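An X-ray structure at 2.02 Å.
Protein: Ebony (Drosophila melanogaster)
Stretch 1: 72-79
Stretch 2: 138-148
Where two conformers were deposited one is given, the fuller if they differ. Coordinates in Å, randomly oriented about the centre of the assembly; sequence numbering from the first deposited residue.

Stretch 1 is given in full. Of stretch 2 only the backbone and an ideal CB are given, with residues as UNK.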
ATOM      1  N   ILE A  72      14.146  -4.413 -11.577  1.00 32.33           N
ATOM      2  CA  ILE A  72      12.877  -4.089 -10.935  1.00 28.70           C
ATOM      3  C   ILE A  72      12.905  -2.639 -10.472  1.00 24.88           C
ATOM      4  O   ILE A  72      13.831  -2.218  -9.770  1.00 26.39           O
ATOM      5  CB  ILE A  72      12.604  -5.043  -9.758  1.00 30.49           C
ATOM      6  CG1 ILE A  72      12.394  -6.475 -10.262  1.00 30.34           C
ATOM      7  CG2 ILE A  72      11.389  -4.582  -8.961  1.00 24.47           C
ATOM      8  CD1 ILE A  72      12.153  -7.485  -9.153  1.00 31.71           C
ATOM      9  N   ILE A  73      11.885  -1.870 -10.858  1.00 24.81           N
ATOM     10  CA  ILE A  73      11.781  -0.463 -10.486  1.00 19.15           C
ATOM     11  C   ILE A  73      10.542  -0.162  -9.661  1.00 23.76           C
ATOM     12  O   ILE A  73      10.378   0.978  -9.215  1.00 25.33           O
ATOM     13  CB  ILE A  73      11.824   0.463 -11.721  1.00 23.65           C
ATOM     14  CG1 ILE A  73      10.639   0.182 -12.645  1.00 23.10           C
ATOM     15  CG2 ILE A  73      13.142   0.312 -12.472  1.00 25.09           C
ATOM     16  CD1 ILE A  73      10.405   1.271 -13.673  1.00 26.08           C
ATOM     17  N   GLY A  74       9.661  -1.133  -9.451  1.00 24.44           N
ATOM     18  CA  GLY A  74       8.466  -0.885  -8.659  1.00 24.52           C
ATOM     19  C   GLY A  74       7.794  -2.184  -8.282  1.00 24.87           C
ATOM     20  O   GLY A  74       8.090  -3.247  -8.837  1.00 21.27           O
ATOM     21  N   THR A  75       6.874  -2.091  -7.322  1.00 20.64           N
ATOM     22  CA  THR A  75       6.158  -3.290  -6.914  1.00 23.78           C
ATOM     23  C   THR A  75       4.803  -2.913  -6.327  1.00 23.90           C
ATOM     24  O   THR A  75       4.648  -1.861  -5.700  1.00 22.38           O
ATOM     25  CB  THR A  75       6.971  -4.128  -5.910  1.00 25.22           C
ATOM     26  OG1 THR A  75       6.335  -5.399  -5.733  1.00 26.48           O
ATOM     27  CG2 THR A  75       7.080  -3.429  -4.552  1.00 25.01           C
ATOM     28  N   ALA A  76       3.828  -3.788  -6.553  1.00 22.02           N
ATOM     29  CA  ALA A  76       2.473  -3.630  -6.034  1.00 26.13           C
ATOM     30  C   ALA A  76       2.108  -4.905  -5.287  1.00 26.92           C
ATOM     31  O   ALA A  76       2.001  -5.974  -5.898  1.00 25.84           O
ATOM     32  CB  ALA A  76       1.478  -3.352  -7.158  1.00 19.24           C
ATOM     33  N   LEU A  77       1.927  -4.795  -3.975  1.00 22.15           N
ATOM     34  CA  LEU A  77       1.598  -5.932  -3.121  1.00 24.51           C
ATOM     35  C   LEU A  77       0.114  -5.880  -2.777  1.00 27.13           C
ATOM     36  O   LEU A  77      -0.368  -4.872  -2.250  1.00 24.62           O
ATOM     37  CB  LEU A  77       2.452  -5.917  -1.851  1.00 22.38           C
ATOM     38  CG  LEU A  77       3.953  -5.722  -2.085  1.00 29.92           C
ATOM     39  CD1 LEU A  77       4.727  -5.870  -0.784  1.00 29.19           C
ATOM     40  CD2 LEU A  77       4.464  -6.706  -3.132  1.00 22.12           C
ATOM     41  N   ASN A  78      -0.605  -6.958  -3.085  1.00 21.68           N
ATOM     42  CA  ASN A  78      -2.050  -7.008  -2.944  1.00 18.87           C
ATOM     43  C   ASN A  78      -2.464  -8.284  -2.234  1.00 24.21           C
ATOM     44  O   ASN A  78      -1.817  -9.326  -2.365  1.00 21.82           O
ATOM     45  CB  ASN A  78      -2.743  -6.948  -4.302  1.00 21.74           C
ATOM     46  CG  ASN A  78      -2.278  -5.781  -5.125  1.00 25.24           C
ATOM     47  OD1 ASN A  78      -2.373  -4.640  -4.686  1.00 27.08           O
ATOM     48  ND2 ASN A  78      -1.754  -6.054  -6.318  1.00 23.01           N
ATOM     49  N   PHE A  79      -3.570  -8.184  -1.496  1.00 24.94           N
ATOM     50  CA  PHE A  79      -4.229  -9.317  -0.866  1.00 26.19           C
ATOM     51  C   PHE A  79      -5.730  -9.206  -1.090  1.00 23.64           C
ATOM     52  O   PHE A  79      -6.269  -8.118  -1.307  1.00 24.07           O
ATOM     53  CB  PHE A  79      -3.981  -9.374   0.645  1.00 22.71           C
ATOM     54  CG  PHE A  79      -2.687 -10.015   1.039  1.00 29.29           C
ATOM     55  CD1 PHE A  79      -2.440 -11.345   0.747  1.00 29.19           C
ATOM     56  CD2 PHE A  79      -1.736  -9.298   1.743  1.00 27.17           C
ATOM     57  CE1 PHE A  79      -1.258 -11.937   1.127  1.00 29.99           C
ATOM     58  CE2 PHE A  79      -0.550  -9.886   2.126  1.00 28.78           C
ATOM     59  CZ  PHE A  79      -0.313 -11.206   1.821  1.00 31.35           C
ATOM     60  N   UNK A 138       5.586   7.784 -14.217  1.00 24.19           N
ATOM     61  CA  UNK A 138       5.292   6.751 -15.206  1.00 30.19           C
ATOM     62  C   UNK A 138       5.069   5.396 -14.540  1.00 20.11           C
ATOM     63  O   UNK A 138       4.128   4.672 -14.888  1.00 27.02           O
ATOM     64  CB  UNK A 138       6.428   6.654 -16.226  1.00 30.19           C
ATOM     65  N   UNK A 139       5.923   5.036 -13.579  1.00 21.20           N
ATOM     66  CA  UNK A 139       5.776   3.745 -12.916  1.00 26.15           C
ATOM     67  C   UNK A 139       4.476   3.681 -12.117  1.00 21.58           C
ATOM     68  O   UNK A 139       3.773   2.665 -12.148  1.00 22.45           O
ATOM     69  CB  UNK A 139       6.972   3.480 -11.999  1.00 26.15           C
ATOM     70  N   UNK A 140       4.124   4.767 -11.421  1.00 23.23           N
ATOM     71  CA  UNK A 140       2.877   4.781 -10.659  0.66 25.17           C
ATOM     72  C   UNK A 140       1.670   4.605 -11.571  1.00 24.32           C
ATOM     73  O   UNK A 140       0.770   3.809 -11.275  1.00 23.82           O
ATOM     74  CB  UNK A 140       2.750   6.085  -9.869  0.66 25.17           C
ATOM     75  N   UNK A 141       1.631   5.344 -12.688  1.00 19.76           N
ATOM     76  CA  UNK A 141       0.547   5.168 -13.654  1.00 22.24           C
ATOM     77  C   UNK A 141       0.489   3.723 -14.145  1.00 26.07           C
ATOM     78  O   UNK A 141      -0.596   3.149 -14.297  1.00 25.84           O
ATOM     79  CB  UNK A 141       0.725   6.121 -14.837  1.00 22.24           C
ATOM     80  N   UNK A 142       1.654   3.117 -14.385  1.00 20.01           N
ATOM     81  CA  UNK A 142       1.700   1.753 -14.903  1.00 26.77           C
ATOM     82  C   UNK A 142       1.174   0.754 -13.877  1.00 23.74           C
ATOM     83  O   UNK A 142       0.379  -0.132 -14.207  1.00 23.46           O
ATOM     84  CB  UNK A 142       3.129   1.387 -15.308  1.00 26.77           C
ATOM     85  N   UNK A 143       1.616   0.873 -12.625  1.00 19.23           N
ATOM     86  CA  UNK A 143       1.139  -0.042 -11.592  1.00 21.19           C
ATOM     87  C   UNK A 143      -0.344   0.165 -11.312  1.00 22.25           C
ATOM     88  O   UNK A 143      -1.075  -0.797 -11.058  1.00 26.58           O
ATOM     89  CB  UNK A 143       1.946   0.142 -10.305  1.00 21.19           C
ATOM     90  N   UNK A 144      -0.800   1.414 -11.328  1.00 25.91           N
ATOM     91  CA  UNK A 144      -2.220   1.678 -11.138  1.00 24.48           C
ATOM     92  C   UNK A 144      -3.046   1.002 -12.225  1.00 31.62           C
ATOM     93  O   UNK A 144      -4.110   0.429 -11.955  1.00 30.61           O
ATOM     94  CB  UNK A 144      -2.488   3.184 -11.129  1.00 24.48           C
ATOM     95  N   UNK A 145      -2.566   1.068 -13.468  1.00 24.07           N
ATOM     96  CA  UNK A 145      -3.239   0.423 -14.586  1.00 23.03           C
ATOM     97  C   UNK A 145      -3.211  -1.094 -14.451  1.00 27.74           C
ATOM     98  O   UNK A 145      -4.191  -1.765 -14.782  1.00 32.55           O
ATOM     99  CB  UNK A 145      -2.593   0.845 -15.908  1.00 23.03           C
ATOM    100  N   UNK A 146      -2.101  -1.655 -13.967  1.00 24.74           N
ATOM    101  CA  UNK A 146      -1.997  -3.108 -13.877  1.00 27.17           C
ATOM    102  C   UNK A 146      -2.758  -3.679 -12.686  1.00 26.74           C
ATOM    103  O   UNK A 146      -3.246  -4.812 -12.760  1.00 24.77           O
ATOM    104  CB  UNK A 146      -0.526  -3.519 -13.790  1.00 27.17           C
ATOM    105  N   UNK A 147      -2.865  -2.937 -11.584  1.00 27.87           N
ATOM    106  CA  UNK A 147      -3.687  -3.413 -10.473  1.00 26.04           C
ATOM    107  C   UNK A 147      -5.136  -3.567 -10.925  1.00 31.27           C
ATOM    108  O   UNK A 147      -5.801  -4.563 -10.609  1.00 29.76           O
ATOM    109  CB  UNK A 147      -3.597  -2.456  -9.283  1.00 26.04           C
ATOM    110  N   UNK A 148      -5.634  -2.600 -11.699  1.00 31.11           N
ATOM    111  CA  UNK A 148      -6.973  -2.714 -12.273  1.00 34.20           C
ATOM    112  C   UNK A 148      -7.101  -3.981 -13.112  1.00 34.71           C
ATOM    113  O   UNK A 148      -8.096  -4.705 -13.005  1.00 34.53           O
ATOM    114  CB  UNK A 148      -7.296  -1.484 -13.124  1.00 34.20           C
TER

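The backbone of 138-148 is a regular helix, with helical phi and psi throughout (phi -57° to -78°, psi -31° to -46°), and it packs on the strand 72-79 with the axes 9.1 Å apart at closest approach and their N-to-C directions 38° apart. Helical angles disfavour proline within the turn and make glycine unnecessary. What separates the positions is the direction of CA-to-CB, and those that face the strand recur every four residues: 139, 143 and 147.

Position 138 has a CB with nothing of the strand within 5.5 Å, so stretch 1 sets no limit, and any good helix former would serve. It is A138, whose methyl group stays clear of the strand.

At position 139 the CB points toward the strand, 4.4 Å from I73 CD1, with the CA of G74 6.8 Å from its own CA. The surface on offer is a methyl end and a bare glycine backbone, so a small or compact apolar side chain would suit: alanine, cysteine, perhaps valine. The residue is C139. With chi1 t, its SG lies 4.0 Å from I73 CD1 and 4.1 Å from G74 CA. The absence of a side chain at G74 matters here, since an ideal CB there would lie 2.7 Å from C139 SG, a clash.

Positions 140, 141 and 142 carry the helix round between two strand-facing positions. Their CB atoms find nothing of the strand within reach, so polar or apolar residues are equally compatible with it. They are M140, H141 and F142, none of which touches stretch 1; H141 ND1 is hydrogen-bonded elsewhere in the structure.

Position 143 again points toward the strand. Its CB is 4.7 Å from A76 CB, and the backbone from G74 to A76 runs alongside, with small residues at both ends. That leaves room for a long, flexible apolar chain; leucine or methionine would be natural choices. The deposited M143, with chi1 m, chi2 t and chi3 m, brings its SD up against this backbone: SD is 3.6 Å from T75 O, 4.1 Å from G74 C and 4.4 Å from A76 CB. An unbranched chain can carry its sulfur up to the backbone in this way, into the space left by the small residues G74 and A76; an ideal CB at G74 would lie a tight 3.4 Å from M143 SD.

Position 144 points away from the strand, and 145 and 146 are out of its reach; polar residues are reasonable at all three. They are E144, H145 and E146. H145 ND1 donates a hydrogen bond to E146 OE2 at 3.1 Å, linking neighbouring side chains on the helix.

Position 147 returns to the strand, its CB 5.0 Å from N78 ND2 and near the methyl of A76. A mid-sized apolar residue could fill the space; a polar one might address the amide. V147 takes the apolar course: with chi1 t, CG2 packs 4.0 Å from A76 CB and 4.2 Å from N78 ND2, while that amide nitrogen is satisfied elsewhere in the structure.

At position 148 nothing of the strand lies within 5.5 Å of the CB, so stretch 1 sets no preference and polar or apolar helix formers would both do; L148 makes no contact with it.

Stretch 2, residues 138-148: ACMHFMEHEVL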
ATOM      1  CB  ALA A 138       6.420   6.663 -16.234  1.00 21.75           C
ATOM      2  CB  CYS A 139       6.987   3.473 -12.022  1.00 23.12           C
ATOM      3  SG  CYS A 139       7.112   1.765 -11.426  1.00 25.36           S
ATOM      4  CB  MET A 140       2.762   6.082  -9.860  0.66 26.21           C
ATOM      5  CG  MET A 140       3.751   6.193  -8.706  0.66 27.73           C
ATOM      6  SD  MET A 140       3.513   4.913  -7.453  0.66 28.41           S
ATOM      7  CE  MET A 140       2.180   5.632  -6.495  0.66 31.37           C
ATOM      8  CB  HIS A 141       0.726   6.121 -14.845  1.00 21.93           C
ATOM      9  CG  HIS A 141       0.195   7.508 -14.613  1.00 24.64           C
ATOM     10  ND1 HIS A 141      -1.148   7.782 -14.474  1.00 21.49           N
ATOM     11  CD2 HIS A 141       0.831   8.700 -14.516  1.00 28.88           C
ATOM     12  CE1 HIS A 141      -1.317   9.079 -14.287  1.00 24.63           C
ATOM     13  NE2 HIS A 141      -0.130   9.660 -14.307  1.00 22.81           N
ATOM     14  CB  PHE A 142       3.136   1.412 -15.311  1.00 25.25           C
ATOM     15  CG  PHE A 142       3.288   0.068 -15.963  1.00 26.55           C
ATOM     16  CD1 PHE A 142       3.053  -0.092 -17.321  1.00 25.00           C
ATOM     17  CD2 PHE A 142       3.688  -1.034 -15.225  1.00 28.26           C
ATOM     18  CE1 PHE A 142       3.201  -1.331 -17.925  1.00 29.67           C
ATOM     19  CE2 PHE A 142       3.839  -2.276 -15.823  1.00 31.17           C
ATOM     20  CZ  PHE A 142       3.596  -2.426 -17.172  1.00 29.77           C
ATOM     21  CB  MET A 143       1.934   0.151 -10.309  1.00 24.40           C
ATOM     22  CG  MET A 143       3.409  -0.112 -10.465  1.00 25.28           C
ATOM     23  SD  MET A 143       4.191  -0.313  -8.871  1.00 37.91           S
ATOM     24  CE  MET A 143       4.413   1.384  -8.364  1.00 27.59           C
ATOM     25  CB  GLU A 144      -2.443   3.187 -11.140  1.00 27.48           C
ATOM     26  CG  GLU A 144      -3.874   3.624 -11.042  1.00 43.69           C
ATOM     27  CD  GLU A 144      -4.644   2.908  -9.947  1.00 50.53           C
ATOM     28  OE1 GLU A 144      -5.776   2.456 -10.245  1.00 43.98           O
ATOM     29  OE2 GLU A 144      -4.122   2.804  -8.826  1.00 47.90           O
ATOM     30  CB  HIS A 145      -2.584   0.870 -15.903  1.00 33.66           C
ATOM     31  CG  HIS A 145      -3.124   0.207 -17.136  1.00 38.57           C
ATOM     32  ND1 HIS A 145      -2.659  -1.010 -17.593  1.00 42.67           N
ATOM     33  CD2 HIS A 145      -4.050   0.619 -18.036  1.00 38.16           C
ATOM     34  CE1 HIS A 145      -3.296  -1.331 -18.706  1.00 39.87           C
ATOM     35  NE2 HIS A 145      -4.144  -0.361 -18.997  1.00 47.35           N
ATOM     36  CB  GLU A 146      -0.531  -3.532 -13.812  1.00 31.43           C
ATOM     37  CG  GLU A 146       0.188  -3.414 -15.151  1.00 42.36           C
ATOM     38  CD  GLU A 146      -0.516  -4.190 -16.252  1.00 49.37           C
ATOM     39  OE1 GLU A 146      -0.644  -5.428 -16.116  1.00 39.29           O
ATOM     40  OE2 GLU A 146      -0.946  -3.561 -17.246  1.00 51.98           O
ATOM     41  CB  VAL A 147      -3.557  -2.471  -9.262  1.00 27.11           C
ATOM     42  CG1 VAL A 147      -4.591  -2.823  -8.202  1.00 31.94           C
ATOM     43  CG2 VAL A 147      -2.158  -2.566  -8.672  1.00 25.90           C
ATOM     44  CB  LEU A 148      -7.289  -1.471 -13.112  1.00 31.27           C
ATOM     45  CG  LEU A 148      -7.499  -0.159 -12.341  1.00 46.79           C
ATOM     46  CD1 LEU A 148      -7.389   1.082 -13.231  1.00 44.48           C
ATOM     47  CD2 LEU A 148      -8.827  -0.168 -11.590  1.00 39.43           C
TER
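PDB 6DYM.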